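Local coordinates for ESAT-6-like protein MAB_3113 (Mycobacterium abscessus, PDB 4I0X), which is of unknown function but, as a WXG100-family protein, pairs with MAB_3112 in the EsxEF complex and is probably secreted, at residues E74-S77 and Q78-A82; Q60-K63 and E64-A68; K43-S47 and G48-G52; E8-F11 and D12-H15. The protein carries 4 engineered substitutions. All coordinates share one frame; numbering follows the deposited sequence.

Contact 1 (E74-S77 and Q78-A82); sequences EGLS and QMEEA. Engineered in segment 74-77: S77 (natural residue Asn).
E80 leans its side chain back across L76, one turn earlier on helix 52-87, the second long helix of the WXG100 helical hairpin. CB of E80 starts beside the preceding turn, 3.6 Å from L76 O. The next atom, CG, comes closer still, 3.3 Å from the same L76 O, because chi1 of -65° keeps it beside the backbone N of E80. That N is itself hydrogen-bonded to L76 O at 2.9 Å, with a nearly straight N-H...O angle of 169°, and the methylene sits next to this bond. Further out, CD of E80 lies 4.0 Å from L76 CG, where the two side chains cross obliquely. The carboxylate then splits its surroundings: OE1 stays by the preceding turn, 3.8 Å from L76 O, while OE2 forms a salt bridge with R24 on helix 11-47. The apolar part of L76 packs on A23 and K27 of that helix, so this one turn joins both arms of the hairpin. S77, an engineered residue, turns its OG back to V73 O of the turn before, in a hydrogen bond.

On the neighbouring flank M79 repeats the backward lean over G75. The M79 N to G75 O hydrogen bond is 3.0 Å long and lies in the carbonyl plane. The M79 side chain reaches A23 and also Y45 of the MAB_3112 chain. Its chi1 of -70° holds CG beside the backbone N and so over G75 O, at 3.5 Å from M79 CG to that oxygen, and SD of M79 follows at 4.1 Å from L76 CA.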
ATOM      1  N   GLU B  74       7.542  -5.297   3.668  1.00 14.80           N
ATOM      2  CA  GLU B  74       8.070  -6.228   4.643  1.00 15.10           C
ATOM      3  C   GLU B  74       6.995  -7.270   5.006  1.00 16.19           C
ATOM      4  O   GLU B  74       7.291  -8.450   5.197  1.00 15.10           O
ATOM      5  CB  GLU B  74       8.583  -5.509   5.898  1.00 25.41           C
ATOM      6  CG  GLU B  74       9.377  -6.446   6.834  1.00 40.79           C
ATOM      7  CD  GLU B  74       9.586  -5.893   8.243  1.00 55.44           C
ATOM      8  OE1 GLU B  74       9.272  -4.706   8.484  1.00 56.23           O
ATOM      9  OE2 GLU B  74      10.061  -6.658   9.112  1.00 61.62           O
ATOM     10  N   GLY B  75       5.747  -6.825   5.102  1.00 15.58           N
ATOM     11  CA  GLY B  75       4.641  -7.720   5.353  1.00 14.31           C
ATOM     12  C   GLY B  75       4.470  -8.708   4.220  1.00 15.06           C
ATOM     13  O   GLY B  75       4.363  -9.916   4.429  1.00 14.74           O
ATOM     14  N   LEU B  76       4.438  -8.196   3.003  1.00 16.76           N
ATOM     15  CA  LEU B  76       4.368  -9.073   1.851  1.00 10.07           C
ATOM     16  C   LEU B  76       5.509 -10.105   1.838  1.00 11.45           C
ATOM     17  O   LEU B  76       5.277 -11.270   1.501  1.00 12.73           O
ATOM     18  CB  LEU B  76       4.353  -8.253   0.554  1.00 10.66           C
ATOM     19  CG  LEU B  76       4.456  -9.061  -0.708  1.00 14.47           C
ATOM     20  CD1 LEU B  76       3.182  -9.855  -0.879  1.00 12.95           C
ATOM     21  CD2 LEU B  76       4.707  -8.153  -1.908  1.00 19.66           C
ATOM     22  N   SER B  77       6.720  -9.680   2.193  1.00 14.67           N
ATOM     23  CA  SER B  77       7.888 -10.567   2.257  1.00 16.37           C
ATOM     24  C   SER B  77       7.698 -11.705   3.225  1.00 14.10           C
ATOM     25  O   SER B  77       8.058 -12.823   2.930  1.00 14.53           O
ATOM     26  CB  SER B  77       9.165  -9.815   2.651  1.00 22.41           C
ATOM     27  OG  SER B  77       9.642  -9.077   1.543  1.00 35.26           O
ATOM     28  N   GLN B  78       7.083 -11.411   4.361  1.00 13.80           N
ATOM     29  CA  GLN B  78       6.729 -12.432   5.320  1.00 14.33           C
ATOM     30  C   GLN B  78       5.690 -13.426   4.778  1.00 13.33           C
ATOM     31  O   GLN B  78       5.791 -14.624   5.017  1.00 13.65           O
ATOM     32  CB  GLN B  78       6.227 -11.766   6.593  1.00 14.95           C
ATOM     33  CG  GLN B  78       5.810 -12.745   7.635  1.00 41.10           C
ATOM     34  CD  GLN B  78       5.720 -12.124   9.007  1.00 41.44           C
ATOM     35  OE1 GLN B  78       5.829 -10.897   9.166  1.00 41.79           O
ATOM     36  NE2 GLN B  78       5.524 -12.971  10.014  1.00 27.92           N
ATOM     37  N   MET B  79       4.702 -12.918   4.050  1.00 11.85           N
ATOM     38  CA  MET B  79       3.672 -13.741   3.442  1.00 11.72           C
ATOM     39  C   MET B  79       4.264 -14.671   2.404  1.00 14.96           C
ATOM     40  O   MET B  79       3.960 -15.873   2.377  1.00 13.26           O
ATOM     41  CB  MET B  79       2.613 -12.846   2.814  1.00 12.39           C
ATOM     42  CG  MET B  79       1.766 -12.117   3.819  1.00 13.92           C
ATOM     43  SD  MET B  79       0.795 -10.746   3.110  1.00 14.12           S
ATOM     44  CE  MET B  79      -0.360 -11.654   2.136  1.00 13.43           C
ATOM     45  N   GLU B  80       5.127 -14.126   1.561  1.00 14.01           N
ATOM     46  CA  GLU B  80       5.845 -14.938   0.590  1.00 14.22           C
ATOM     47  C   GLU B  80       6.725 -16.008   1.182  1.00 12.95           C
ATOM     48  O   GLU B  80       6.696 -17.131   0.707  1.00 19.81           O
ATOM     49  CB  GLU B  80       6.633 -14.041  -0.364  1.00 21.09           C
ATOM     50  CG  GLU B  80       5.721 -13.165  -1.211  1.00 20.95           C
ATOM     51  CD  GLU B  80       6.488 -12.172  -2.080  1.00 38.62           C
ATOM     52  OE1 GLU B  80       7.516 -11.625  -1.609  1.00 42.61           O
ATOM     53  OE2 GLU B  80       6.046 -11.927  -3.227  1.00 43.21           O
ATOM     54  N   GLU B  81       7.513 -15.710   2.223  1.00 13.97           N
ATOM     55  CA  GLU B  81       8.297 -16.758   2.897  1.00 15.42           C
ATOM     56  C   GLU B  81       7.382 -17.839   3.473  1.00 14.99           C
ATOM     57  O   GLU B  81       7.667 -19.023   3.378  1.00 15.64           O
ATOM     58  CB  GLU B  81       9.217 -16.169   4.017  1.00 16.99           C
ATOM     59  CG  GLU B  81       9.881 -17.218   4.911  1.00 45.61           C
ATOM     60  CD  GLU B  81      10.278 -16.681   6.293  1.00 57.61           C
ATOM     61  OE1 GLU B  81      10.655 -15.490   6.404  1.00 61.27           O
ATOM     62  OE2 GLU B  81      10.210 -17.456   7.276  1.00 60.19           O
ATOM     63  N   ALA B  82       6.271 -17.434   4.066  1.00 14.11           N
ATOM     64  CA  ALA B  82       5.330 -18.396   4.604  1.00 13.92           C
ATOM     65  C   ALA B  82       4.710 -19.298   3.507  1.00 13.08           C
ATOM     66  O   ALA B  82       4.570 -20.507   3.668  1.00 13.47           O
ATOM     67  CB  ALA B  82       4.261 -17.670   5.366  1.00 13.50           C
TER

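Contact 2 (Q60-K63 and E64-A68); sequences QAHK and EWMDA. Engineered in segment 60-63: Q60 (natural residue Glu).
W65 folds its indole over the backbone of A61 and H62, and the ring contacts dominate this turn of helix. H62 CA stands over the six-membered ring, 3.8 Å from its centroid and 14° off the normal, a CH-pi contact. A61 O lies above the same face, nearer the rim. With chi1 at 72°, W65 CG falls between its own backbone N and carbonyl carbon, which swings the ring back over the preceding residues instead of out from the helix. The H62 imidazole meets the five-membered ring obliquely, centroids 5.3 Å apart and planes 76° apart. W65 lies at the CD2 end of the imidazole; on the same side of its plane, at the CE1 end, M66 SD comes to 3.7 Å from H62 CE1, also obliquely.

The apolar contribution is small but close: A61 CB touches W65 CZ3 at 3.7 Å. Backbone hydrogen bonds hold the turn together, among them W65 N to A61 O at 2.9 Å.

K63 and D67 line the outer side. The K63 chain leans over D67, its CE 3.2 Å from D67 OD2, yet NZ remains 4.5 Å from that oxygen, beyond a salt bridge, so any attraction is probably modest. E64 lies against A62 of the MAB_3112 chain, its CG 3.4 Å from the carbonyl oxygen of the engineered Q60.

W65 NE1 is hydrogen-bonded to E38 of helix 11-47. With E38, L34 and L37 on that helix and A62 of the MAB_3112 chain around it, the tryptophan sits in the four-helix packing of the WXG100 heterodimer.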
ATOM      1  N   GLN B  60       5.237  15.761   5.037  1.00 18.77           N
ATOM      2  CA  GLN B  60       4.646  14.952   6.100  1.00 19.15           C
ATOM      3  C   GLN B  60       3.940  13.742   5.531  1.00 17.58           C
ATOM      4  O   GLN B  60       4.121  12.647   6.026  1.00 17.62           O
ATOM      5  CB  GLN B  60       3.631  15.784   6.887  1.00 24.61           C
ATOM      6  CG  GLN B  60       3.465  15.383   8.323  1.00 36.01           C
ATOM      7  CD  GLN B  60       4.366  16.187   9.255  1.00 45.86           C
ATOM      8  OE1 GLN B  60       4.491  17.410   9.128  1.00 48.66           O
ATOM      9  NE2 GLN B  60       4.989  15.503  10.203  1.00 44.86           N
ATOM     10  N   ALA B  61       3.111  13.958   4.506  1.00 16.41           N
ATOM     11  CA  ALA B  61       2.354  12.884   3.883  1.00 15.15           C
ATOM     12  C   ALA B  61       3.331  11.911   3.250  1.00 18.02           C
ATOM     13  O   ALA B  61       3.186  10.721   3.407  1.00 13.96           O
ATOM     14  CB  ALA B  61       1.414  13.431   2.860  1.00 15.51           C
ATOM     15  N   HIS B  62       4.351  12.439   2.579  1.00 14.69           N
ATOM     16  CA  HIS B  62       5.341  11.612   1.919  1.00 16.93           C
ATOM     17  C   HIS B  62       6.149  10.726   2.904  1.00 15.18           C
ATOM     18  O   HIS B  62       6.430   9.560   2.635  1.00 15.02           O
ATOM     19  CB  HIS B  62       6.280  12.491   1.100  1.00 15.06           C
ATOM     20  CG  HIS B  62       7.480  11.764   0.590  1.00 20.78           C
ATOM     21  ND1 HIS B  62       8.671  11.715   1.284  1.00 32.88           N
ATOM     22  CD2 HIS B  62       7.663  11.018  -0.524  1.00 27.51           C
ATOM     23  CE1 HIS B  62       9.543  10.981   0.611  1.00 31.58           C
ATOM     24  NE2 HIS B  62       8.955  10.545  -0.490  1.00 28.14           N
ATOM     25  N   LYS B  63       6.499  11.292   4.038  1.00 16.44           N
ATOM     26  CA  LYS B  63       7.138  10.548   5.083  1.00 17.56           C
ATOM     27  C   LYS B  63       6.215   9.400   5.497  1.00 16.87           C
ATOM     28  O   LYS B  63       6.651   8.288   5.618  1.00 16.80           O
ATOM     29  CB  LYS B  63       7.498  11.458   6.254  1.00 19.49           C
ATOM     30  CG  LYS B  63       8.197  10.734   7.428  1.00 23.99           C
ATOM     31  CD  LYS B  63       9.437   9.949   6.974  1.00 32.46           C
ATOM     32  CE  LYS B  63      10.326   9.526   8.170  1.00 35.97           C
ATOM     33  NZ  LYS B  63      10.926  10.730   8.866  1.00 36.97           N
ATOM     34  N   GLU B  64       4.926   9.670   5.676  1.00 20.51           N
ATOM     35  CA  GLU B  64       4.025   8.635   6.161  1.00 17.37           C
ATOM     36  C   GLU B  64       3.895   7.521   5.144  1.00 19.28           C
ATOM     37  O   GLU B  64       3.985   6.338   5.489  1.00 18.65           O
ATOM     38  CB  GLU B  64       2.646   9.200   6.508  1.00 17.50           C
ATOM     39  CG  GLU B  64       2.665  10.087   7.696  1.00 33.10           C
ATOM     40  CD  GLU B  64       1.447  10.976   7.790  1.00 48.05           C
ATOM     41  OE1 GLU B  64       1.475  11.951   8.588  1.00 54.31           O
ATOM     42  OE2 GLU B  64       0.461  10.693   7.074  1.00 51.29           O
ATOM     43  N   TRP B  65       3.707   7.862   3.879  1.00 15.28           N
ATOM     44  CA  TRP B  65       3.476   6.785   2.947  1.00 12.42           C
ATOM     45  C   TRP B  65       4.709   5.992   2.584  1.00 12.51           C
ATOM     46  O   TRP B  65       4.592   4.835   2.215  1.00 13.95           O
ATOM     47  CB  TRP B  65       2.707   7.226   1.713  1.00 15.98           C
ATOM     48  CG  TRP B  65       3.364   8.061   0.691  1.00 11.72           C
ATOM     49  CD1 TRP B  65       4.470   7.790  -0.015  1.00 14.31           C
ATOM     50  CD2 TRP B  65       2.856   9.302   0.200  1.00 15.41           C
ATOM     51  NE1 TRP B  65       4.705   8.802  -0.929  1.00 17.08           N
ATOM     52  CE2 TRP B  65       3.721   9.741  -0.803  1.00 17.89           C
ATOM     53  CE3 TRP B  65       1.747  10.091   0.535  1.00 20.87           C
ATOM     54  CZ2 TRP B  65       3.528  10.940  -1.477  1.00 23.59           C
ATOM     55  CZ3 TRP B  65       1.562  11.273  -0.126  1.00 25.53           C
ATOM     56  CH2 TRP B  65       2.441  11.684  -1.128  1.00 24.25           C
ATOM     57  N   MET B  66       5.875   6.619   2.713  1.00 15.37           N
ATOM     58  CA  MET B  66       7.145   5.977   2.456  1.00 17.23           C
ATOM     59  C   MET B  66       7.407   4.961   3.562  1.00 18.81           C
ATOM     60  O   MET B  66       7.795   3.839   3.296  1.00 15.52           O
ATOM     61  CB  MET B  66       8.271   7.017   2.442  1.00 15.91           C
ATOM     62  CG  MET B  66       9.646   6.477   2.114  1.00 32.32           C
ATOM     63  SD  MET B  66      10.862   7.815   1.986  1.00 42.77           S
ATOM     64  CE  MET B  66      11.195   8.119   3.727  1.00 54.33           C
ATOM     65  N   ASP B  67       7.235   5.361   4.808  1.00 15.80           N
ATOM     66  CA  ASP B  67       7.463   4.423   5.885  1.00 16.77           C
ATOM     67  C   ASP B  67       6.427   3.329   5.793  1.00 15.51           C
ATOM     68  O   ASP B  67       6.738   2.150   6.024  1.00 20.44           O
ATOM     69  CB  ASP B  67       7.405   5.114   7.246  1.00 18.44           C
ATOM     70  CG  ASP B  67       8.605   6.017   7.498  1.00 40.75           C
ATOM     71  OD1 ASP B  67       9.646   5.819   6.827  1.00 32.30           O
ATOM     72  OD2 ASP B  67       8.496   6.928   8.355  1.00 40.97           O
ATOM     73  N   ALA B  68       5.190   3.695   5.445  1.00 17.01           N
ATOM     74  CA  ALA B  68       4.125   2.686   5.291  1.00 19.55           C
ATOM     75  C   ALA B  68       4.367   1.726   4.126  1.00 22.05           C
ATOM     76  O   ALA B  68       4.132   0.522   4.237  1.00 19.55           O
ATOM     77  CB  ALA B  68       2.794   3.355   5.137  1.00 23.65           C
TER

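Contact 3 (K43-S47 and G48-G52); sequences KLVQS and GQWAG. Engineered in segment 48-52: A51 (natural residue Thr).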
ATOM      1  N   LYS B  43       8.727  17.625  -8.364  1.00 24.21           N
ATOM      2  CA  LYS B  43       9.004  18.721  -9.297  1.00 23.35           C
ATOM      3  C   LYS B  43       8.523  20.038  -8.701  1.00 26.18           C
ATOM      4  O   LYS B  43       9.224  21.067  -8.807  1.00 26.15           O
ATOM      5  CB  LYS B  43       8.376  18.490 -10.668  1.00 30.93           C
ATOM      6  CG  LYS B  43       9.013  17.329 -11.425  1.00 40.63           C
ATOM      7  CD  LYS B  43       8.437  17.149 -12.827  1.00 48.96           C
ATOM      8  CE  LYS B  43       8.984  15.888 -13.497  1.00 56.71           C
ATOM      9  NZ  LYS B  43      10.436  15.990 -13.836  1.00 62.13           N
ATOM     10  N   LEU B  44       7.353  20.034  -8.068  1.00 21.26           N
ATOM     11  CA  LEU B  44       6.792  21.297  -7.575  1.00 26.57           C
ATOM     12  C   LEU B  44       7.598  21.858  -6.404  1.00 23.85           C
ATOM     13  O   LEU B  44       7.749  23.059  -6.271  1.00 26.90           O
ATOM     14  CB  LEU B  44       5.320  21.125  -7.182  1.00 29.16           C
ATOM     15  CG  LEU B  44       4.433  20.652  -8.343  1.00 36.49           C
ATOM     16  CD1 LEU B  44       2.959  20.717  -7.982  1.00 38.14           C
ATOM     17  CD2 LEU B  44       4.721  21.474  -9.598  1.00 38.59           C
ATOM     18  N   VAL B  45       8.114  20.989  -5.543  1.00 24.08           N
ATOM     19  CA  VAL B  45       8.957  21.460  -4.459  1.00 23.21           C
ATOM     20  C   VAL B  45      10.267  21.954  -5.051  1.00 24.25           C
ATOM     21  O   VAL B  45      10.798  22.986  -4.641  1.00 29.33           O
ATOM     22  CB  VAL B  45       9.209  20.353  -3.391  1.00 22.38           C
ATOM     23  CG1 VAL B  45      10.119  20.863  -2.325  1.00 31.34           C
ATOM     24  CG2 VAL B  45       7.883  19.922  -2.744  1.00 19.76           C
ATOM     25  N   GLN B  46      10.782  21.222  -6.029  1.00 27.20           N
ATOM     26  CA  GLN B  46      12.035  21.585  -6.677  1.00 27.74           C
ATOM     27  C   GLN B  46      11.927  22.969  -7.318  1.00 37.70           C
ATOM     28  O   GLN B  46      12.832  23.806  -7.173  1.00 34.08           O
ATOM     29  CB  GLN B  46      12.392  20.541  -7.734  1.00 39.69           C
ATOM     30  CG  GLN B  46      13.583  20.925  -8.602  1.00 57.00           C
ATOM     31  CD  GLN B  46      13.681  20.115  -9.894  1.00 65.33           C
ATOM     32  OE1 GLN B  46      12.740  19.412 -10.284  1.00 64.06           O
ATOM     33  NE2 GLN B  46      14.827  20.224 -10.573  1.00 68.86           N
ATOM     34  N   SER B  47      10.816  23.228  -8.010  1.00 27.05           N
ATOM     35  CA  SER B  47      10.669  24.500  -8.718  1.00 31.54           C
ATOM     36  C   SER B  47      10.475  25.669  -7.751  1.00 29.05           C
ATOM     37  O   SER B  47      10.609  26.814  -8.141  1.00 33.18           O
ATOM     38  CB  SER B  47       9.491  24.442  -9.692  1.00 31.84           C
ATOM     39  OG  SER B  47       8.253  24.296  -9.000  1.00 29.68           O
ATOM     40  N   GLY B  48      10.123  25.373  -6.502  1.00 26.19           N
ATOM     41  CA  GLY B  48       9.790  26.399  -5.534  1.00 26.09           C
ATOM     42  C   GLY B  48       8.328  26.789  -5.493  1.00 24.92           C
ATOM     43  O   GLY B  48       7.931  27.637  -4.694  1.00 30.24           O
ATOM     44  N   GLN B  49       7.516  26.199  -6.360  1.00 29.78           N
ATOM     45  CA  GLN B  49       6.106  26.511  -6.370  1.00 25.68           C
ATOM     46  C   GLN B  49       5.500  26.046  -5.067  1.00 25.75           C
ATOM     47  O   GLN B  49       4.523  26.631  -4.609  1.00 26.80           O
ATOM     48  CB  GLN B  49       5.382  25.856  -7.545  1.00 31.34           C
ATOM     49  CG  GLN B  49       3.859  26.142  -7.542  1.00 38.06           C
ATOM     50  CD  GLN B  49       3.145  25.522  -8.729  1.00 41.32           C
ATOM     51  OE1 GLN B  49       3.692  25.478  -9.833  1.00 44.27           O
ATOM     52  NE2 GLN B  49       1.925  25.029  -8.509  1.00 37.83           N
ATOM     53  N   TRP B  50       6.061  24.981  -4.485  1.00 28.48           N
ATOM     54  CA  TRP B  50       5.633  24.525  -3.168  1.00 28.86           C
ATOM     55  C   TRP B  50       6.765  24.785  -2.195  1.00 24.82           C
ATOM     56  O   TRP B  50       7.783  24.089  -2.208  1.00 28.86           O
ATOM     57  CB  TRP B  50       5.322  23.032  -3.118  1.00 19.91           C
ATOM     58  CG  TRP B  50       4.089  22.596  -3.824  1.00 20.54           C
ATOM     59  CD1 TRP B  50       3.248  23.366  -4.581  1.00 26.26           C
ATOM     60  CD2 TRP B  50       3.551  21.283  -3.833  1.00 20.44           C
ATOM     61  NE1 TRP B  50       2.220  22.596  -5.065  1.00 27.51           N
ATOM     62  CE2 TRP B  50       2.388  21.310  -4.621  1.00 27.60           C
ATOM     63  CE3 TRP B  50       3.941  20.078  -3.259  1.00 20.84           C
ATOM     64  CZ2 TRP B  50       1.621  20.173  -4.849  1.00 23.89           C
ATOM     65  CZ3 TRP B  50       3.179  18.959  -3.488  1.00 20.05           C
ATOM     66  CH2 TRP B  50       2.038  19.008  -4.275  1.00 19.90           C
ATOM     67  N   ALA B  51       6.552  25.760  -1.333  1.00 28.99           N
ATOM     68  CA  ALA B  51       7.542  26.182  -0.345  1.00 28.35           C
ATOM     69  C   ALA B  51       6.815  26.365   0.980  1.00 33.18           C
ATOM     70  O   ALA B  51       5.574  26.332   1.023  1.00 36.92           O
ATOM     71  CB  ALA B  51       8.193  27.481  -0.774  1.00 29.13           C
ATOM     72  N   GLY B  52       7.574  26.545   2.058  1.00 35.32           N
ATOM     73  CA  GLY B  52       6.992  26.762   3.371  1.00 30.80           C
ATOM     74  C   GLY B  52       5.969  25.713   3.766  1.00 30.82           C
ATOM     75  O   GLY B  52       6.186  24.497   3.596  1.00 26.28           O
TER
HETATM   76  O   HOH W   1       6.208  24.435 -10.647  1.00 34.54           O
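L44 packs under the indole of W50, the tryptophan of the W-X-G motif that names the WXG100 family, here W50-A51-G52 with A51 engineered, in the turn between the two long helices. The apolar contacts centre on that ring. W50 chi1 of -71°, with CG anti to the carbonyl carbon, turns the indole over L44. L44 CB sits over the five-membered ring, 3.7 Å from its centroid and only 7° off the normal. Further along the same side chain, CD1 presses on the benzo part, 3.4 Å from W50 CZ2. V45 CG2 comes in crosswise at 4.0 Å from W50 CE3. Beyond the turn the indole meets F77 of the MAB_3112 chain edge-to-face, so the motif also joins the two proteins.

Backbone bonds set the path of the turn. W50 N is hydrogen-bonded to L44 O at 3.1 Å, from above the carbonyl plane, while G48 N bonds V45 O at 3.1 Å and L44 O only weakly. G48 leaves the helix at phi 90°, where a CB would collide with the S47 carbonyl oxygen.

The polar part lies at the surface. Q49, extended beside L44, and S47 are joined through one water, which is 2.6 Å from S47 OG and donates to Q49 OE1 at 2.8 Å.

Contact 4 (E8-F11 and D12-H15); sequences EFSF and DLDH
F9 lies across L13, with the leucine CB over one face of the phenyl ring, 3.9 Å from its centroid and 30° off the normal. The nearest atoms of this pair are F9 CE1 and L13 CB, at 3.5 Å. L13 has a second neighbour in S10, whose OG comes within 3.4 Å of L13 CG. F11, on the other side of the backbone, turns the edge of its ring to the next residue: D12 OD1 lies in the ring plane, 3.9 Å from F11 CD1, with the carboxylate standing nearly square to the ring. The same phenyl passes H15 at CB, 4.3 Å from F11 CE1.

Behind these side chains is the start of helix 11-47, the first arm of the WXG100 hairpin, with S10 at the N-cap position. S10 O accepts D14 N at 3.1 Å in the carbonyl plane, nearly straight at 168°, and takes a weak bond from L13 N as well. F11 O receives H15 N at 2.8 Å. The acidic side chains of D12 and D14 fall in this first turn, where their charge would probably suit the positive end of the helix dipole.

Chi1 of F9, -157°, takes CG away from the backbone N and carries the ring over the first turn. There it also meets the ring of H87, near the end of helix 52-87, with the two planes not far from parallel. L13 packs on A86 and H87 from the same helix, while D12 and H15 rest on V36 and L33 of the MAB_3112 chain.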
ATOM      1  N   GLU B   8      -0.557 -34.265  -5.237  1.00 39.44           N
ATOM      2  CA  GLU B   8       0.752 -33.694  -4.909  1.00 42.03           C
ATOM      3  C   GLU B   8       0.629 -32.284  -4.312  1.00 42.41           C
ATOM      4  O   GLU B   8       1.019 -32.040  -3.149  1.00 35.89           O
ATOM      5  CB  GLU B   8       1.636 -33.632  -6.163  1.00 52.57           C
ATOM      6  CG  GLU B   8       2.145 -34.983  -6.678  1.00 62.63           C
ATOM      7  CD  GLU B   8       2.889 -34.868  -8.009  1.00 65.90           C
ATOM      8  OE1 GLU B   8       2.461 -35.507  -8.999  1.00 62.26           O
ATOM      9  OE2 GLU B   8       3.902 -34.136  -8.062  1.00 71.36           O
ATOM     10  N   PHE B   9       0.115 -31.366  -5.140  1.00 31.92           N
ATOM     11  CA  PHE B   9       0.012 -29.936  -4.816  1.00 37.73           C
ATOM     12  C   PHE B   9      -1.467 -29.567  -4.726  1.00 29.85           C
ATOM     13  O   PHE B   9      -2.156 -29.352  -5.736  1.00 26.57           O
ATOM     14  CB  PHE B   9       0.690 -29.087  -5.895  1.00 38.98           C
ATOM     15  CG  PHE B   9       1.130 -27.703  -5.421  1.00 40.15           C
ATOM     16  CD1 PHE B   9       0.256 -26.615  -5.473  1.00 38.86           C
ATOM     17  CD2 PHE B   9       2.430 -27.491  -4.966  1.00 31.47           C
ATOM     18  CE1 PHE B   9       0.671 -25.349  -5.076  1.00 37.13           C
ATOM     19  CE2 PHE B   9       2.847 -26.238  -4.563  1.00 35.85           C
ATOM     20  CZ  PHE B   9       1.965 -25.164  -4.614  1.00 34.42           C
ATOM     21  N   SER B  10      -1.955 -29.545  -3.505  1.00 26.88           N
ATOM     22  CA  SER B  10      -3.365 -29.465  -3.283  1.00 24.82           C
ATOM     23  C   SER B  10      -3.991 -28.129  -3.734  1.00 25.15           C
ATOM     24  O   SER B  10      -3.316 -27.092  -3.961  1.00 23.79           O
ATOM     25  CB  SER B  10      -3.606 -29.699  -1.814  1.00 26.81           C
ATOM     26  OG  SER B  10      -2.893 -28.756  -1.061  1.00 37.94           O
ATOM     27  N   PHE B  11      -5.305 -28.164  -3.854  1.00 16.14           N
ATOM     28  CA  PHE B  11      -6.061 -26.970  -4.168  1.00 16.16           C
ATOM     29  C   PHE B  11      -5.718 -25.848  -3.181  1.00 14.88           C
ATOM     30  O   PHE B  11      -5.549 -24.690  -3.566  1.00 14.44           O
ATOM     31  CB  PHE B  11      -7.546 -27.291  -4.123  1.00 17.40           C
ATOM     32  CG  PHE B  11      -8.438 -26.103  -4.402  1.00 17.81           C
ATOM     33  CD1 PHE B  11      -8.783 -25.244  -3.391  1.00 17.22           C
ATOM     34  CD2 PHE B  11      -8.912 -25.853  -5.671  1.00 19.07           C
ATOM     35  CE1 PHE B  11      -9.601 -24.136  -3.641  1.00 17.76           C
ATOM     36  CE2 PHE B  11      -9.733 -24.758  -5.931  1.00 19.69           C
ATOM     37  CZ  PHE B  11     -10.076 -23.909  -4.917  1.00 18.98           C
ATOM     38  N   ASP B  12      -5.621 -26.199  -1.898  1.00 14.52           N
ATOM     39  CA  ASP B  12      -5.388 -25.205  -0.847  1.00 13.72           C
ATOM     40  C   ASP B  12      -4.073 -24.489  -1.043  1.00 12.80           C
ATOM     41  O   ASP B  12      -4.003 -23.291  -0.882  1.00 13.34           O
ATOM     42  CB  ASP B  12      -5.447 -25.838   0.539  1.00 13.99           C
ATOM     43  CG  ASP B  12      -6.822 -26.287   0.882  1.00 23.55           C
ATOM     44  OD1 ASP B  12      -7.762 -25.653   0.380  1.00 21.49           O
ATOM     45  OD2 ASP B  12      -6.974 -27.270   1.623  1.00 32.70           O
ATOM     46  N   LEU B  13      -3.042 -25.206  -1.474  1.00 12.93           N
ATOM     47  CA  LEU B  13      -1.759 -24.543  -1.714  1.00 17.53           C
ATOM     48  C   LEU B  13      -1.841 -23.637  -2.935  1.00 18.42           C
ATOM     49  O   LEU B  13      -1.262 -22.576  -2.934  1.00 11.88           O
ATOM     50  CB  LEU B  13      -0.647 -25.571  -1.887  1.00 14.30           C
ATOM     51  CG  LEU B  13      -0.438 -26.437  -0.644  1.00 13.73           C
ATOM     52  CD1 LEU B  13       0.566 -27.575  -0.909  1.00 22.60           C
ATOM     53  CD2 LEU B  13       0.045 -25.603   0.427  1.00 16.62           C
ATOM     54  N   ASP B  14      -2.550 -24.060  -3.980  1.00 13.52           N
ATOM     55  CA  ASP B  14      -2.778 -23.174  -5.121  1.00 13.84           C
ATOM     56  C   ASP B  14      -3.583 -21.921  -4.726  1.00 13.01           C
ATOM     57  O   ASP B  14      -3.316 -20.825  -5.212  1.00 12.82           O
ATOM     58  CB  ASP B  14      -3.423 -23.913  -6.282  1.00 14.97           C
ATOM     59  CG  ASP B  14      -2.408 -24.703  -7.093  1.00 19.19           C
ATOM     60  OD1 ASP B  14      -1.206 -24.373  -7.002  1.00 23.63           O
ATOM     61  OD2 ASP B  14      -2.796 -25.675  -7.784  1.00 20.22           O
ATOM     62  N   HIS B  15      -4.542 -22.079  -3.822  1.00 12.95           N
ATOM     63  CA  HIS B  15      -5.321 -20.961  -3.334  1.00 12.73           C
ATOM     64  C   HIS B  15      -4.417 -19.948  -2.587  1.00 11.62           C
ATOM     65  O   HIS B  15      -4.454 -18.743  -2.842  1.00 11.35           O
ATOM     66  CB  HIS B  15      -6.434 -21.460  -2.430  1.00 13.30           C
ATOM     67  CG  HIS B  15      -7.446 -20.421  -2.130  1.00 13.69           C
ATOM     68  ND1 HIS B  15      -8.362 -20.544  -1.110  1.00 14.39           N
ATOM     69  CD2 HIS B  15      -7.661 -19.206  -2.685  1.00 13.81           C
ATOM     70  CE1 HIS B  15      -9.125 -19.466  -1.077  1.00 14.89           C
ATOM     71  NE2 HIS B  15      -8.704 -18.628  -2.008  1.00 14.38           N
TER

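Each contact is local, so the four follow one another along the chain and none nests within or crosses another. Contact 4 comes first, at the start of helix 11-47. That helix then runs the length of the molecule to contact 3, which closes the turn into helix 52-87; contacts 3 and 4 have their centres about 52 Å apart. On the way back the chain passes contact 2, then contact 1, their centres about 21 Å apart on the one helix. Antiparallel pairing leaves contact 2 near the turn and brings contact 1 to the end of contact 4, nearest atoms about 8 Å apart. Contacts 1, 2 and 4 each reach the opposite helix; all four touch MAB_3112.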